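PDB 4QFO: ABC transporter periplasmic peptide-binding protein from Pseudoalteromonas, which probably captures dipeptides in the periplasm and delivers them to an ABC importer, here holding a Met-Leu dipeptide in its cleft. Local coordinates for residues 325-330 / 385-390; 374-379 / 428-433; 43-48 / 184-189; 36-41 / 218-223. All blocks are in the same frame, centred on the assembly; numbering follows the deposited sequence.

Contact 1: 325-330 / 385-390. With LEU (leucine), chain D.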
# COMPACT_ATOMS: atom_id res chain seq x y z
N ALA A 325 15.75 13.26 -14.31
CA ALA A 325 14.65 14.17 -14.67
C ALA A 325 13.35 13.93 -13.88
O ALA A 325 12.62 14.88 -13.60
CB ALA A 325 14.36 14.09 -16.16
N VAL A 326 13.06 12.68 -13.56
CA VAL A 326 11.88 12.36 -12.76
C VAL A 326 12.19 12.36 -11.25
O VAL A 326 11.50 13.02 -10.46
CB VAL A 326 11.29 11.00 -13.17
CG1 VAL A 326 10.16 10.60 -12.22
CG2 VAL A 326 10.81 11.04 -14.63
N TYR A 327 13.22 11.63 -10.85
CA TYR A 327 13.53 11.54 -9.42
C TYR A 327 14.41 12.67 -8.90
O TYR A 327 14.66 12.72 -7.70
CB TYR A 327 14.15 10.18 -9.08
CG TYR A 327 13.16 9.05 -9.23
CD1 TYR A 327 12.35 8.65 -8.17
CD2 TYR A 327 13.03 8.38 -10.45
CE1 TYR A 327 11.45 7.62 -8.31
CE2 TYR A 327 12.13 7.34 -10.60
CZ TYR A 327 11.34 6.96 -9.53
OH TYR A 327 10.44 5.93 -9.69
N TYR A 328 14.86 13.55 -9.79
CA TYR A 328 15.66 14.72 -9.42
C TYR A 328 16.88 14.34 -8.60
O TYR A 328 17.21 15.01 -7.63
CB TYR A 328 14.81 15.71 -8.61
CG TYR A 328 13.93 16.60 -9.43
CD1 TYR A 328 13.11 16.07 -10.43
CD2 TYR A 328 13.90 17.98 -9.22
CE1 TYR A 328 12.29 16.88 -11.19
CE2 TYR A 328 13.09 18.81 -9.97
CZ TYR A 328 12.29 18.25 -10.96
OH TYR A 328 11.47 19.06 -11.73
N GLY A 329 17.52 13.24 -8.96
CA GLY A 329 18.67 12.75 -8.22
C GLY A 329 18.37 12.14 -6.86
O GLY A 329 19.29 11.74 -6.16
N ASN A 330 17.09 12.04 -6.48
CA ASN A 330 16.76 11.55 -5.14
C ASN A 330 16.46 10.06 -5.00
O ASN A 330 16.49 9.53 -3.89
CB ASN A 330 15.62 12.36 -4.53
CG ASN A 330 16.01 13.80 -4.27
OD1 ASN A 330 17.07 14.07 -3.70
ND2 ASN A 330 15.17 14.74 -4.71
N TYR A 385 7.12 5.84 -4.75
CA TYR A 385 7.93 5.07 -5.68
C TYR A 385 8.09 5.75 -7.03
O TYR A 385 8.93 5.34 -7.83
CB TYR A 385 7.37 3.65 -5.85
CG TYR A 385 5.87 3.55 -6.03
CD1 TYR A 385 5.30 3.70 -7.29
CD2 TYR A 385 5.03 3.28 -4.96
CE1 TYR A 385 3.93 3.59 -7.47
CE2 TYR A 385 3.67 3.18 -5.12
CZ TYR A 385 3.12 3.33 -6.38
OH TYR A 385 1.76 3.23 -6.57
N ASN A 386 7.31 6.80 -7.27
CA ASN A 386 7.29 7.48 -8.57
C ASN A 386 6.61 8.83 -8.45
O ASN A 386 5.38 8.91 -8.43
CB ASN A 386 6.59 6.63 -9.65
CG ASN A 386 6.71 7.25 -11.05
OD1 ASN A 386 7.01 8.44 -11.21
ND2 ASN A 386 6.48 6.43 -12.07
N PRO A 387 7.41 9.90 -8.36
CA PRO A 387 6.91 11.25 -8.14
C PRO A 387 6.20 11.84 -9.37
O PRO A 387 5.50 12.83 -9.21
CB PRO A 387 8.17 12.05 -7.81
CG PRO A 387 9.31 11.26 -8.41
CD PRO A 387 8.88 9.82 -8.26
N ASN A 388 6.39 11.25 -10.55
CA ASN A 388 5.78 11.79 -11.76
C ASN A 388 5.68 10.82 -12.92
O ASN A 388 6.50 10.85 -13.85
CB ASN A 388 6.55 13.03 -12.22
CG ASN A 388 5.73 13.90 -13.17
OD1 ASN A 388 4.78 13.43 -13.79
ND2 ASN A 388 6.12 15.15 -13.31
N ALA A 389 4.65 9.99 -12.90
CA ALA A 389 4.50 8.92 -13.89
C ALA A 389 4.30 9.48 -15.30
O ALA A 389 4.79 8.91 -16.27
CB ALA A 389 3.34 7.99 -13.51
N ARG A 390 3.57 10.59 -15.40
CA ARG A 390 3.33 11.25 -16.68
C ARG A 390 4.65 11.68 -17.33
O ARG A 390 4.91 11.39 -18.49
CB ARG A 390 2.41 12.48 -16.48
CG ARG A 390 1.49 12.83 -17.65
CD ARG A 390 2.11 12.49 -18.98
NE ARG A 390 1.51 13.19 -20.11
CZ ARG A 390 0.28 12.96 -20.59
NH1 ARG A 390 -0.52 12.08 -20.00
NH2 ARG A 390 -0.15 13.64 -21.64
N LEU D . -0.60 0.86 -2.66
CA LEU D . -0.44 1.53 -3.94
C LEU D . -0.20 3.00 -3.65
O LEU D . -0.77 3.53 -2.68
CB LEU D . -1.71 1.38 -4.77
CG LEU D . -1.84 0.26 -5.81
CD1 LEU D . -0.99 -0.94 -5.47
CD2 LEU D . -3.31 -0.12 -6.01
OXT LEU D . 0.54 3.71 -4.36
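Tyr327 reaches the 385-390 loop with its hydroxyl, which donates a hydrogen bond to the backbone oxygen of Tyr385; OH and O lie only 2.5 Å apart, very short for such a pair. The carbonyl oxygen meets the ring at its edge, close to the ring plane. On the same phenol, CE1 packs obliquely against CD of Pro387 at 3.4 Å, the two side chains crossing at about a right angle. Val326 covers the next part of the proline: its CG1, anti to the backbone N (chi1 173°), sits 4.0 Å from Pro387 CG.

Beside the surface that receives these two side chains lies an Asx turn, in which Asn386 OD1 accepts from the backbone N of Asn388 over 3.0 Å. Asn388 in turn is the N-cap of helix 389-401, and its OD1 takes the backbone N of Lys391. The loop following helix 319-325 is laid against the start of another helix, with Met392 of helix 389-401 touching both Val326 and Tyr327. On the facing segment a type I' turn from Tyr327 to Asn330 is closed by the bond from Asn330 N to Tyr327 O. Tyr385, held at its carbonyl by Tyr327, points its ring the other way into the binding cleft, where its OH donates to the terminal carboxylate of the bound Met-Leu dipeptide (LEU OXT) at 2.6 Å; Arg383 and Gly50 are further partners of that ligand.

Contact 2: 374-379 / 428-433. With MET (methionine), chain C; LEU (leucine), chain D.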
# COMPACT_ATOMS: atom_id res chain seq x y z
N MET A 374 1.46 0.97 -28.76
CA MET A 374 1.14 0.49 -27.43
C MET A 374 0.79 1.61 -26.47
O MET A 374 1.22 2.75 -26.66
CB MET A 374 2.28 -0.34 -26.86
CG MET A 374 3.53 0.45 -26.53
SD MET A 374 4.72 -0.56 -25.60
CE MET A 374 3.86 -0.72 -24.01
N SER A 375 0.03 1.28 -25.44
CA SER A 375 -0.27 2.26 -24.41
C SER A 375 0.65 2.10 -23.20
O SER A 375 1.05 1.01 -22.84
CB SER A 375 -1.74 2.19 -23.98
OG SER A 375 -2.05 0.93 -23.40
N ILE A 376 1.03 3.21 -22.61
CA ILE A 376 1.64 3.18 -21.30
C ILE A 376 0.68 3.96 -20.42
O ILE A 376 0.41 5.13 -20.67
CB ILE A 376 3.03 3.85 -21.29
CG1 ILE A 376 4.04 3.03 -22.10
CG2 ILE A 376 3.51 4.02 -19.85
CD1 ILE A 376 5.44 3.63 -22.13
N TRP A 377 0.13 3.28 -19.42
CA TRP A 377 -0.80 3.89 -18.48
C TRP A 377 -0.00 4.54 -17.35
O TRP A 377 0.78 3.87 -16.68
CB TRP A 377 -1.75 2.83 -17.93
CG TRP A 377 -2.81 2.40 -18.91
CD1 TRP A 377 -2.62 1.97 -20.20
CD2 TRP A 377 -4.22 2.35 -18.68
NE1 TRP A 377 -3.82 1.66 -20.78
CE2 TRP A 377 -4.82 1.89 -19.87
CE3 TRP A 377 -5.03 2.66 -17.59
CZ2 TRP A 377 -6.20 1.73 -19.99
CZ3 TRP A 377 -6.40 2.49 -17.71
CH2 TRP A 377 -6.97 2.03 -18.90
N ALA A 378 -0.20 5.83 -17.15
CA ALA A 378 0.59 6.61 -16.22
C ALA A 378 -0.28 7.11 -15.07
O ALA A 378 -1.34 7.67 -15.29
CB ALA A 378 1.22 7.78 -16.93
N MET A 379 0.20 6.90 -13.85
CA MET A 379 -0.48 7.37 -12.64
C MET A 379 -0.63 8.88 -12.64
O MET A 379 0.31 9.60 -12.98
CB MET A 379 0.29 6.94 -11.40
CG MET A 379 0.72 5.49 -11.44
SD MET A 379 1.50 4.99 -9.92
CE MET A 379 3.08 5.79 -10.11
N SER A 428 0.47 -1.73 -20.87
CA SER A 428 1.53 -1.60 -19.88
C SER A 428 1.23 -0.43 -18.93
O SER A 428 0.45 0.48 -19.26
CB SER A 428 2.89 -1.42 -20.55
OG SER A 428 3.07 -0.10 -21.02
N VAL A 429 1.82 -0.46 -17.75
CA VAL A 429 1.47 0.52 -16.73
C VAL A 429 2.65 0.83 -15.84
O VAL A 429 3.40 -0.06 -15.43
CB VAL A 429 0.28 0.04 -15.84
CG1 VAL A 429 0.56 -1.30 -15.25
CG2 VAL A 429 -0.03 1.06 -14.73
N LEU A 430 2.79 2.11 -15.50
CA LEU A 430 3.77 2.55 -14.53
C LEU A 430 3.13 2.56 -13.15
O LEU A 430 2.41 3.49 -12.80
CB LEU A 430 4.28 3.95 -14.88
CG LEU A 430 5.01 4.11 -16.21
CD1 LEU A 430 5.25 5.58 -16.51
CD2 LEU A 430 6.31 3.33 -16.21
N LEU A 431 3.38 1.51 -12.37
CA LEU A 431 2.83 1.41 -11.03
C LEU A 431 3.93 1.14 -10.01
O LEU A 431 5.11 1.39 -10.28
CB LEU A 431 1.76 0.32 -10.96
CG LEU A 431 0.33 0.81 -10.72
CD1 LEU A 431 -0.62 -0.37 -10.60
CD2 LEU A 431 0.26 1.68 -9.48
N GLY A 432 3.55 0.64 -8.84
CA GLY A 432 4.52 0.36 -7.80
C GLY A 432 3.92 -0.09 -6.49
O GLY A 432 2.74 -0.44 -6.42
N TRP A 433 4.74 -0.08 -5.44
CA TRP A 433 4.33 -0.54 -4.13
C TRP A 433 5.15 0.17 -3.07
O TRP A 433 6.38 0.20 -3.16
CB TRP A 433 4.51 -2.06 -4.04
CG TRP A 433 3.95 -2.73 -2.82
CD1 TRP A 433 4.65 -3.21 -1.75
CD2 TRP A 433 2.57 -3.02 -2.54
NE1 TRP A 433 3.81 -3.78 -0.84
CE2 TRP A 433 2.52 -3.68 -1.29
CE3 TRP A 433 1.37 -2.78 -3.21
CZ2 TRP A 433 1.33 -4.10 -0.70
CZ3 TRP A 433 0.18 -3.22 -2.64
CH2 TRP A 433 0.17 -3.87 -1.39
N MET C . 0.98 -1.01 -0.08
CA MET C . 0.10 0.07 -0.50
C MET C . 0.43 0.60 -1.88
O MET C . 1.60 0.78 -2.23
CB MET C . 0.16 1.23 0.50
CG MET C . -0.77 1.04 1.68
SD MET C . -0.39 2.13 3.08
CE MET C . 0.42 3.50 2.28
N LEU D . -0.60 0.86 -2.66
CA LEU D . -0.44 1.53 -3.94
C LEU D . -0.20 3.00 -3.65
O LEU D . -0.77 3.53 -2.68
CB LEU D . -1.71 1.38 -4.77
CG LEU D . -1.84 0.26 -5.81
CD1 LEU D . -0.99 -0.94 -5.47
CD2 LEU D . -3.31 -0.12 -6.01
OXT LEU D . 0.54 3.71 -4.36
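Ser428 turns its OG between its own backbone N and carbonyl carbon (chi1 78°), a rotation that carries the hydroxyl across to Ser375, while the side chain of Met374 bends at chi3 (-70°) and brings CE to 3.2 Å from that same OG. The hydroxyl donates to Ser375 O at 2.9 Å, lying in the carbonyl plane on a lone pair. Further along, the backbones pair as parallel strands in register at Trp377 and Val429. Trp377 N donates to Ser428 O at 2.8 Å, and Trp377 O receives Leu430 N at 2.9 Å, the latter bond almost in line with the C=O. Trp377 and Val429 share one face of the sheet, with their CB atoms 4.0 Å apart, and Ile421 of helix 414-422 packs on both. Ile376 CG2 rests obliquely against Leu430 CG, and Trp295 of strand 291-297 touches both side chains. Beyond the paired part Met379 crosses Leu431 at about a right angle, SD lying 3.6 Å from CD2.

Strand 428-434 runs on to the ligand, whose amino terminus (MET N) stands 3.1 Å above one face of the Trp433 indole, offset toward the rim. Back in the contact, the Ser428 hydroxyl is buried among apolar groups, and its bond to Ser375 O both satisfies it and adds a side-chain tie between strands 372-378 and 428-434.

Contact 3: 43-48 / 184-189. With LEU (leucine), chain D; MET (methionine), chain C.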
# COMPACT_ATOMS: atom_id res chain seq x y z
N ASN A 43 -13.22 1.74 5.46
CA ASN A 43 -12.70 0.50 6.02
C ASN A 43 -11.47 0.05 5.22
O ASN A 43 -11.60 -0.29 4.04
CB ASN A 43 -13.77 -0.59 6.01
CG ASN A 43 -13.27 -1.89 6.61
OD1 ASN A 43 -12.18 -1.94 7.17
ND2 ASN A 43 -14.07 -2.94 6.50
N PRO A 44 -10.29 0.07 5.85
CA PRO A 44 -9.00 -0.30 5.23
C PRO A 44 -8.98 -1.70 4.62
O PRO A 44 -8.20 -1.98 3.71
CB PRO A 44 -8.01 -0.26 6.42
CG PRO A 44 -8.64 0.64 7.42
CD PRO A 44 -10.12 0.53 7.24
N GLN A 45 -9.83 -2.59 5.15
CA GLN A 45 -9.92 -3.96 4.69
C GLN A 45 -10.25 -4.09 3.21
O GLN A 45 -9.93 -5.11 2.60
CB GLN A 45 -11.01 -4.71 5.46
CG GLN A 45 -10.72 -4.98 6.91
CD GLN A 45 -11.81 -5.81 7.55
OE1 GLN A 45 -12.99 -5.69 7.19
NE2 GLN A 45 -11.42 -6.67 8.48
N VAL A 46 -10.94 -3.10 2.64
CA VAL A 46 -11.46 -3.26 1.29
C VAL A 46 -10.57 -2.61 0.21
O VAL A 46 -10.99 -2.45 -0.93
CB VAL A 46 -12.94 -2.76 1.16
CG1 VAL A 46 -13.86 -3.52 2.09
CG2 VAL A 46 -13.05 -1.28 1.42
N THR A 47 -9.34 -2.24 0.56
CA THR A 47 -8.47 -1.56 -0.41
C THR A 47 -6.98 -1.80 -0.14
O THR A 47 -6.60 -2.24 0.95
CB THR A 47 -8.73 -0.01 -0.43
OG1 THR A 47 -8.09 0.58 -1.56
CG2 THR A 47 -8.22 0.66 0.85
N THR A 48 -6.14 -1.52 -1.14
CA THR A 48 -4.69 -1.47 -0.95
C THR A 48 -4.15 -0.11 -1.36
O THR A 48 -2.95 0.09 -1.43
CB THR A 48 -3.93 -2.57 -1.72
OG1 THR A 48 -4.24 -2.50 -3.12
CG2 THR A 48 -4.29 -3.94 -1.17
N VAL A 184 -6.92 -3.37 10.83
CA VAL A 184 -7.53 -2.59 11.90
C VAL A 184 -8.61 -3.43 12.58
O VAL A 184 -9.09 -4.41 12.00
CB VAL A 184 -8.21 -1.32 11.36
CG1 VAL A 184 -7.18 -0.33 10.83
CG2 VAL A 184 -9.23 -1.67 10.27
N VAL A 185 -8.96 -3.08 13.80
CA VAL A 185 -10.02 -3.76 14.53
C VAL A 185 -11.34 -2.99 14.38
O VAL A 185 -11.37 -1.78 14.53
CB VAL A 185 -9.68 -3.90 16.02
CG1 VAL A 185 -10.89 -4.38 16.79
CG2 VAL A 185 -8.50 -4.87 16.21
N LEU A 186 -12.42 -3.71 14.09
CA LEU A 186 -13.72 -3.11 13.83
C LEU A 186 -14.70 -3.48 14.95
O LEU A 186 -14.41 -4.35 15.76
CB LEU A 186 -14.27 -3.58 12.47
CG LEU A 186 -13.33 -3.40 11.27
CD1 LEU A 186 -13.88 -4.01 9.98
CD2 LEU A 186 -12.98 -1.92 11.06
N SER A 187 -15.85 -2.83 14.96
CA SER A 187 -16.85 -3.04 16.01
C SER A 187 -17.93 -4.05 15.61
O SER A 187 -18.76 -3.79 14.73
CB SER A 187 -17.50 -1.69 16.37
OG SER A 187 -18.73 -1.85 17.06
N LYS A 188 -17.92 -5.20 16.25
CA LYS A 188 -18.97 -6.18 16.02
C LYS A 188 -20.36 -5.65 16.42
O LYS A 188 -21.34 -5.88 15.70
CB LYS A 188 -18.67 -7.48 16.75
CG LYS A 188 -19.82 -8.46 16.64
CD LYS A 188 -19.57 -9.77 17.36
CE LYS A 188 -20.67 -10.77 16.96
NZ LYS A 188 -20.47 -12.09 17.59
N GLU A 189 -20.46 -4.94 17.54
CA GLU A 189 -21.76 -4.43 17.97
C GLU A 189 -22.39 -3.50 16.93
O GLU A 189 -23.60 -3.58 16.66
CB GLU A 189 -21.68 -3.73 19.33
CG GLU A 189 -23.04 -3.21 19.80
CD GLU A 189 -23.02 -2.45 21.14
OE1 GLU A 189 -21.94 -2.21 21.73
OE2 GLU A 189 -24.12 -2.09 21.61
N LEU D . -0.60 0.86 -2.66
CA LEU D . -0.44 1.53 -3.94
C LEU D . -0.20 3.00 -3.65
O LEU D . -0.77 3.53 -2.68
CB LEU D . -1.71 1.38 -4.77
CG LEU D . -1.84 0.26 -5.81
CD1 LEU D . -0.99 -0.94 -5.47
CD2 LEU D . -3.31 -0.12 -6.01
OXT LEU D . 0.54 3.71 -4.36
N MET C . 0.98 -1.01 -0.08
CA MET C . 0.10 0.07 -0.50
C MET C . 0.43 0.60 -1.88
O MET C . 1.60 0.78 -2.23
CB MET C . 0.16 1.23 0.50
CG MET C . -0.77 1.04 1.68
SD MET C . -0.39 2.13 3.08
CE MET C . 0.42 3.50 2.28
O HOH W 1 -8.97 -5.85 9.45
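Leu186 pushes its CD1 methyl against the polar ends of two side chains, 3.4 Å from Gln45 OE1 and 3.6 Å from Asn43 ND2. The leucine crosses Asn43 at about a right angle and meets Gln45 from the opposite direction. Beneath the methyl the two amides are joined: Asn43 ND2 donates to Gln45 OE1 at 3.0 Å, with the acceptor close to the asparagine amide plane, and Asp204 takes a second bond from the same nitrogen. Asn43 CG extends anti to the backbone N (chi1 -179°), which brings OD1 back to accept from Gln45 N, whose N-H comes from above the carbonyl plane. This Asx turn opens the short 3-10 segment 44-45 in the loop between strand 30-35 and helix 50-60. With Asn43 replaced by an alanine, Gln45 OE1, Gln45 N and Asp204 would probably lose this partner, though Gln45 NE2 keeps Thr121 O.

Next to this polar patch Pro44 CG packs against both methyls of Val184, 3.7 Å from CG2. A water links the segments, accepting from Gln45 NE2 and donating to Val184 O at 2.9 Å. Further on, Thr48 O accepts the peptide N-H of the bound Met-Leu dipeptide (LEU N) at 2.8 Å.

Contact 4: 36-41 / 218-223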
# COMPACT_ATOMS: atom_id res chain seq x y z
N GLU A 36 -3.96 13.62 -1.68
CA GLU A 36 -3.84 13.57 -3.13
C GLU A 36 -5.06 12.94 -3.80
O GLU A 36 -5.24 13.06 -5.00
CB GLU A 36 -2.52 12.90 -3.55
CG GLU A 36 -2.46 11.37 -3.40
CD GLU A 36 -2.08 10.90 -2.01
OE1 GLU A 36 -2.05 11.72 -1.07
OE2 GLU A 36 -1.81 9.68 -1.85
N ALA A 37 -5.90 12.27 -3.02
CA ALA A 37 -7.03 11.57 -3.63
C ALA A 37 -8.19 11.31 -2.68
O ALA A 37 -8.04 11.29 -1.46
CB ALA A 37 -6.57 10.24 -4.29
N ASN A 38 -9.35 11.11 -3.29
CA ASN A 38 -10.57 10.73 -2.60
C ASN A 38 -10.49 9.33 -2.00
O ASN A 38 -10.09 8.39 -2.69
CB ASN A 38 -11.72 10.78 -3.59
CG ASN A 38 -13.04 10.79 -2.91
OD1 ASN A 38 -13.82 9.85 -3.03
ND2 ASN A 38 -13.30 11.85 -2.17
N PRO A 39 -10.88 9.18 -0.71
CA PRO A 39 -10.90 7.88 -0.04
C PRO A 39 -11.98 7.00 -0.66
O PRO A 39 -13.10 7.49 -0.79
CB PRO A 39 -11.33 8.23 1.39
CG PRO A 39 -12.09 9.47 1.26
CD PRO A 39 -11.39 10.25 0.16
N VAL A 40 -11.66 5.76 -1.02
CA VAL A 40 -12.63 4.87 -1.66
C VAL A 40 -13.49 4.15 -0.64
O VAL A 40 -14.51 3.57 -0.98
CB VAL A 40 -11.94 3.78 -2.52
CG1 VAL A 40 -11.08 4.42 -3.57
CG2 VAL A 40 -11.13 2.83 -1.65
N SER A 41 -13.06 4.15 0.62
CA SER A 41 -13.83 3.50 1.67
C SER A 41 -13.38 4.05 3.02
O SER A 41 -12.36 4.70 3.11
CB SER A 41 -13.59 2.00 1.64
OG SER A 41 -14.23 1.39 2.74
N TYR A 218 -18.02 13.74 5.59
CA TYR A 218 -17.32 13.42 4.37
C TYR A 218 -18.03 13.99 3.16
O TYR A 218 -19.20 13.70 2.94
CB TYR A 218 -17.22 11.91 4.21
CG TYR A 218 -16.79 11.46 2.84
CD1 TYR A 218 -15.61 11.91 2.27
CD2 TYR A 218 -17.57 10.57 2.11
CE1 TYR A 218 -15.21 11.49 1.01
CE2 TYR A 218 -17.18 10.14 0.86
CZ TYR A 218 -16.01 10.59 0.32
OH TYR A 218 -15.63 10.16 -0.93
N ARG A 219 -17.34 14.81 2.38
CA ARG A 219 -17.92 15.35 1.16
C ARG A 219 -17.06 14.88 -0.02
O ARG A 219 -15.89 15.24 -0.14
CB ARG A 219 -18.03 16.88 1.24
CG ARG A 219 -18.84 17.35 2.47
CD ARG A 219 -18.66 18.84 2.80
NE ARG A 219 -19.26 19.73 1.81
CZ ARG A 219 -20.56 19.97 1.70
NH1 ARG A 219 -21.42 19.38 2.52
NH2 ARG A 219 -21.02 20.79 0.76
N ARG A 220 -17.67 14.05 -0.87
CA ARG A 220 -16.97 13.37 -1.95
C ARG A 220 -16.09 14.33 -2.71
O ARG A 220 -16.54 15.39 -3.11
CB ARG A 220 -17.98 12.74 -2.91
CG ARG A 220 -17.80 11.24 -3.10
CD ARG A 220 -18.48 10.76 -4.37
NE ARG A 220 -17.72 11.12 -5.57
CZ ARG A 220 -16.93 10.28 -6.24
NH1 ARG A 220 -16.79 9.02 -5.84
NH2 ARG A 220 -16.28 10.70 -7.32
N ASP A 221 -14.83 13.94 -2.88
CA ASP A 221 -13.88 14.69 -3.70
C ASP A 221 -13.59 16.08 -3.17
O ASP A 221 -13.06 16.91 -3.89
CB ASP A 221 -14.39 14.80 -5.13
CG ASP A 221 -14.57 13.45 -5.78
OD1 ASP A 221 -13.58 12.68 -5.79
OD2 ASP A 221 -15.69 13.16 -6.25
N HIS A 222 -13.92 16.33 -1.92
CA HIS A 222 -13.74 17.67 -1.39
C HIS A 222 -13.04 17.70 -0.03
O HIS A 222 -11.97 18.29 0.11
CB HIS A 222 -15.09 18.39 -1.36
CG HIS A 222 -15.03 19.76 -0.76
ND1 HIS A 222 -16.14 20.38 -0.22
CD2 HIS A 222 -14.01 20.63 -0.62
CE1 HIS A 222 -15.79 21.57 0.23
NE2 HIS A 222 -14.50 21.75 0.00
N LEU A 223 -13.62 17.05 0.96
CA LEU A 223 -12.97 17.00 2.27
C LEU A 223 -13.50 15.87 3.13
O LEU A 223 -14.57 15.32 2.88
CB LEU A 223 -13.09 18.34 3.02
CG LEU A 223 -14.47 18.79 3.51
CD1 LEU A 223 -14.73 18.26 4.91
CD2 LEU A 223 -14.56 20.31 3.49
O HOH W 2 -15.99 6.78 -0.34
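Asn38 enters the turn after strand 213-219 side chain first, CG lying anti to its backbone N (chi1 -164°). Its CB is 3.5 Å from Asp221 OD1, and CG is just as near to that oxygen while also approaching the phenol oxygen of Tyr218. The amide end then lies close to both the Tyr218 hydroxyl and the backbone N of Asp221. The amide and the tyrosine ring are 29° apart in plane, and the two side chains cross at about a right angle. An alanine in its place would probably leave the Tyr218 hydroxyl and Asp221 N without this polar neighbour and open a gap between loop and turn.

Pro39 follows with an apolar touch, its CG 3.7 Å from Tyr218 CE1. A water donates to Pro39 O at 3.0 Å and makes a weak bond with Tyr218 OH. On the outer side Arg220 NH2 forms a salt bridge with Asp221 OD2 at 2.7 Å, although the hydrogen bond within it is bent and weak. Phe42 meets the Tyr218 ring edge-to-face, and Asn415 binds Asn38 O.

The turn joins strands 213-219 and 223-228 and contains a classic beta bulge: Arg219 O accepts from both His222 N and Leu223 N. An antiparallel hairpin is thus packed at its bulged tip against the loop that leaves strand 30-35.

Overall arrangement
Contacts 1, 2 and 3 each reach the bound Met-Leu dipeptide from different parts of the fold, while contact 4 stands back, the side chain of Pro39 about 12 Å from its leucine. Contacts 3 and 4 share the loop between strand 30-35 and helix 50-60; their centres are 18 Å apart, and contact 3 is nested in the chain loop that contact 4 closes. Contacts 1 and 2 come later, their segments alternating along the sequence; they touch, with centres 14 Å apart, and are linked by the succession of strand 372-378 and helix 389-401. Contacts 1 and 3 lie about 33 Å apart between centres. Contact 2 meets contact 3 where Trp433 packs on Thr48, consistent with a cleft closed over its ligand.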